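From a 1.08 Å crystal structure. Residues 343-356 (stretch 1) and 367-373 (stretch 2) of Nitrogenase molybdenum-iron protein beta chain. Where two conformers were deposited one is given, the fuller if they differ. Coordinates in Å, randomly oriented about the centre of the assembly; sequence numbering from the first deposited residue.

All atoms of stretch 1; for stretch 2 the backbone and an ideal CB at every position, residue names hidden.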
# COMPACT_ATOMS: atom_id res chain seq x y z
N THR B 343 20.73 -14.01 2.18
CA THR B 343 19.94 -15.17 1.80
C THR B 343 20.25 -16.32 2.75
O THR B 343 21.40 -16.45 3.19
CB THR B 343 20.20 -15.60 0.34
OG1 THR B 343 19.32 -16.70 0.02
CG2 THR B 343 21.60 -16.02 0.07
N GLY B 344 19.26 -17.16 3.00
CA GLY B 344 19.50 -18.40 3.71
C GLY B 344 19.99 -19.53 2.83
O GLY B 344 20.42 -20.56 3.34
N THR B 345 19.91 -19.37 1.52
CA THR B 345 20.29 -20.44 0.59
C THR B 345 21.81 -20.41 0.41
O THR B 345 22.38 -19.38 0.11
CB THR B 345 19.58 -20.25 -0.74
OG1 THR B 345 18.16 -20.42 -0.56
CG2 THR B 345 20.03 -21.26 -1.75
N PRO B 346 22.48 -21.58 0.55
CA PRO B 346 23.92 -21.60 0.40
C PRO B 346 24.36 -21.39 -1.04
O PRO B 346 23.58 -21.61 -1.98
CB PRO B 346 24.30 -22.99 0.89
CG PRO B 346 23.09 -23.80 0.73
CD PRO B 346 21.94 -22.87 0.97
N GLY B 347 25.60 -20.96 -1.19
CA GLY B 347 26.23 -20.82 -2.50
C GLY B 347 27.03 -19.53 -2.60
O GLY B 347 26.62 -18.50 -2.07
N MET B 348 28.16 -19.59 -3.29
CA MET B 348 29.05 -18.43 -3.41
C MET B 348 28.59 -17.40 -4.44
O MET B 348 28.99 -16.25 -4.37
CB MET B 348 30.46 -18.88 -3.78
CG MET B 348 31.04 -19.88 -2.80
SD MET B 348 31.28 -19.15 -1.17
CE MET B 348 29.74 -19.43 -0.32
N LYS B 349 27.75 -17.83 -5.39
CA LYS B 349 27.37 -16.90 -6.45
C LYS B 349 26.75 -15.62 -5.92
O LYS B 349 27.08 -14.53 -6.37
CB LYS B 349 26.45 -17.56 -7.47
CG LYS B 349 26.23 -16.70 -8.69
CD LYS B 349 25.52 -17.43 -9.80
CE LYS B 349 25.51 -16.58 -11.07
NZ LYS B 349 25.12 -15.16 -10.80
N PHE B 350 25.85 -15.77 -4.95
CA PHE B 350 25.16 -14.61 -4.35
C PHE B 350 26.16 -13.61 -3.82
O PHE B 350 26.08 -12.40 -4.08
CB PHE B 350 24.25 -15.13 -3.25
CG PHE B 350 23.50 -14.08 -2.49
CD1 PHE B 350 23.99 -13.51 -1.32
CD2 PHE B 350 22.20 -13.75 -2.84
CE1 PHE B 350 23.23 -12.63 -0.57
CE2 PHE B 350 21.46 -12.89 -2.11
CZ PHE B 350 21.96 -12.32 -0.96
N GLN B 351 27.13 -14.10 -3.05
CA GLN B 351 28.14 -13.22 -2.49
C GLN B 351 28.92 -12.49 -3.57
O GLN B 351 29.13 -11.28 -3.50
CB GLN B 351 29.12 -14.06 -1.67
CG GLN B 351 30.10 -13.25 -0.87
CD GLN B 351 29.53 -12.86 0.47
OE1 GLN B 351 28.98 -13.69 1.19
NE2 GLN B 351 29.63 -11.59 0.81
N LYS B 352 29.37 -13.25 -4.56
CA LYS B 352 30.16 -12.65 -5.63
C LYS B 352 29.36 -11.60 -6.40
O LYS B 352 29.88 -10.51 -6.68
CB LYS B 352 30.64 -13.73 -6.58
CG LYS B 352 31.75 -14.58 -6.01
CD LYS B 352 32.14 -15.69 -6.97
CE LYS B 352 32.99 -16.77 -6.33
NZ LYS B 352 33.02 -17.96 -7.22
N GLU B 353 28.12 -11.92 -6.76
CA GLU B 353 27.33 -11.00 -7.56
C GLU B 353 26.98 -9.73 -6.80
O GLU B 353 27.03 -8.63 -7.36
CB GLU B 353 26.09 -11.68 -8.10
CG GLU B 353 26.38 -12.83 -9.02
CD GLU B 353 26.97 -12.38 -10.31
OE1 GLU B 353 26.34 -11.53 -10.99
OE2 GLU B 353 28.04 -12.91 -10.65
N ILE B 354 26.57 -9.86 -5.55
CA ILE B 354 26.19 -8.71 -4.72
C ILE B 354 27.42 -7.84 -4.46
O ILE B 354 27.41 -6.62 -4.61
CB ILE B 354 25.59 -9.13 -3.34
CG1 ILE B 354 24.28 -9.92 -3.43
CG2 ILE B 354 25.37 -7.90 -2.47
CD1 ILE B 354 23.13 -9.20 -4.13
N ASP B 355 28.52 -8.48 -4.06
CA ASP B 355 29.73 -7.73 -3.82
C ASP B 355 30.14 -6.94 -5.06
O ASP B 355 30.57 -5.78 -4.97
CB ASP B 355 30.88 -8.63 -3.38
CG ASP B 355 30.78 -9.11 -1.93
OD1 ASP B 355 29.97 -8.60 -1.15
OD2 ASP B 355 31.61 -10.01 -1.57
N ALA B 356 30.04 -7.59 -6.22
CA ALA B 356 30.47 -6.94 -7.45
C ALA B 356 29.61 -5.73 -7.80
O ALA B 356 30.15 -4.69 -8.23
CB ALA B 356 30.47 -7.93 -8.61
N UNK B 367 26.73 -5.04 4.43
CA UNK B 367 26.95 -6.39 4.93
C UNK B 367 26.15 -7.34 4.06
O UNK B 367 24.95 -7.21 3.95
CB UNK B 367 26.56 -6.52 6.40
N UNK B 368 26.84 -8.30 3.47
CA UNK B 368 26.26 -9.30 2.60
C UNK B 368 26.54 -10.66 3.22
O UNK B 368 27.70 -10.94 3.57
CB UNK B 368 26.82 -9.20 1.18
N UNK B 369 25.53 -11.49 3.43
CA UNK B 369 25.77 -12.76 4.06
C UNK B 369 24.95 -13.87 3.41
O UNK B 369 23.73 -13.78 3.24
CB UNK B 369 25.46 -12.67 5.55
N UNK B 370 25.65 -14.94 3.07
CA UNK B 370 25.06 -16.19 2.63
C UNK B 370 24.87 -17.08 3.87
O UNK B 370 25.76 -17.16 4.74
CB UNK B 370 25.93 -16.87 1.57
N UNK B 371 23.74 -17.77 3.95
CA UNK B 371 23.40 -18.52 5.14
C UNK B 371 23.35 -17.61 6.38
O UNK B 371 23.71 -18.00 7.48
CB UNK B 371 24.41 -19.65 5.35
N UNK B 372 22.84 -16.40 6.19
CA UNK B 372 22.44 -15.55 7.31
C UNK B 372 20.95 -15.73 7.57
O UNK B 372 20.24 -16.37 6.80
CB UNK B 372 22.77 -14.08 7.03
N UNK B 373 20.50 -15.14 8.68
CA UNK B 373 19.10 -15.30 9.05
C UNK B 373 18.50 -13.97 9.52
O UNK B 373 19.17 -12.93 9.53
CB UNK B 373 18.96 -16.36 10.14

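Stretch 2 enters as a strand running nearly antiparallel to the helix of stretch 1, and then turns alongside Thr 343 and Gly 344. At position 367 CA-to-CB points away, and the ideal CB has no atom of stretch 1 within 5.5 Å. Many side chains would fit; the residue is Lys 367, whose side chain makes no contact with stretch 1.

Position 368 points toward the helix. Its ideal CB lies 3.7 Å from Gln 351 NE2 and 4.1 Å from Ile 354 CG2, with Asp 355 and the Phe 350 ring nearby. The surroundings are mixed in character: a compact aliphatic residue would suit the apolar part, and a small polar one could address the amide or carboxylate. Val 368 takes the apolar option. Its CG2 packs 3.4 Å from Ile 354 CG2, while its CG1 lies 4.0 Å from Phe 350 CE1. The backbone serves the amide instead, through a weak hydrogen bond from Gln 351 NE2 to Val 368 O (3.4 Å).

At 369 the direction reverses and the ideal CB meets nothing of stretch 1, so the side chain is little constrained. Lys 369 has its NZ hydrogen-bonded elsewhere in the structure; its main-chain O accepts a hydrogen bond from Thr 343 N (3.2 Å).

Position 370 forms a parallel bridge with Thr 343, and its CB lies on the same sheet face as that threonine's side chain. Around the ideal CB are Gly 347 O, Gln 351 OE1 and Thr 345 O, with Phe 350 beyond. These oxygens could receive a small donor, but the aromatic ring and Pro 346 equally favour a branched aliphatic residue. Val 370 spreads its methyls between them: CG1 sits 3.8 Å from Pro 346 CA, and CG2 3.6 Å from Phe 350 CD1. A water links its N (2.9 Å from the water O) to Gln 351 OE1 (2.6 Å from the same O).

Position 371 has a positive phi (59/38), which glycine, asparagine or aspartate adopts readily and other residues less so. CA-to-CB points sideways, leaving room for a long chain beside Pro 346. Glu 371 places CD 3.8 Å from Pro 346 CB, and its N donates a weak hydrogen bond to Thr 343 O (2.8 Å).

At 372, phi/psi of -95/171 does not demand glycine, and as far as stretch 1 shows, alanine or serine could also be considered. Gly 372 donates a weak hydrogen bond from N to Thr 343 O (3.3 Å).

Position 373 is free of stretch 1 but precedes a helix, where Asp, Ser, Thr or Asn commonly cap; Asp 373 does so.

Stretch 2 (367-373) KVKVEGD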
# COMPACT_ATOMS: atom_id res chain seq x y z
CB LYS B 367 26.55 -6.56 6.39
CG LYS B 367 27.30 -5.66 7.35
CD LYS B 367 26.95 -5.93 8.82
CE LYS B 367 27.78 -5.11 9.77
NZ LYS B 367 27.45 -5.45 11.19
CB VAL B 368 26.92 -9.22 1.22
CG1 VAL B 368 26.38 -10.27 0.30
CG2 VAL B 368 26.75 -7.83 0.62
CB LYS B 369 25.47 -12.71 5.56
CG LYS B 369 25.86 -13.98 6.29
CD LYS B 369 25.70 -13.84 7.80
CE LYS B 369 26.00 -15.13 8.50
NZ LYS B 369 25.84 -15.01 9.98
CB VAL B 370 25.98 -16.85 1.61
CG1 VAL B 370 25.57 -18.27 1.29
CG2 VAL B 370 26.02 -16.01 0.34
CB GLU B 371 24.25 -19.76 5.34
CG GLU B 371 24.12 -20.77 4.22
CD GLU B 371 24.90 -22.01 4.49
OE1 GLU B 371 24.37 -22.96 5.10
OE2 GLU B 371 26.08 -22.02 4.14
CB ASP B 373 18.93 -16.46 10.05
CG ASP B 373 19.77 -16.31 11.30
OD1 ASP B 373 19.88 -15.18 11.83
OD2 ASP B 373 20.27 -17.34 11.79
O HOH W 1 28.54 -14.79 3.52
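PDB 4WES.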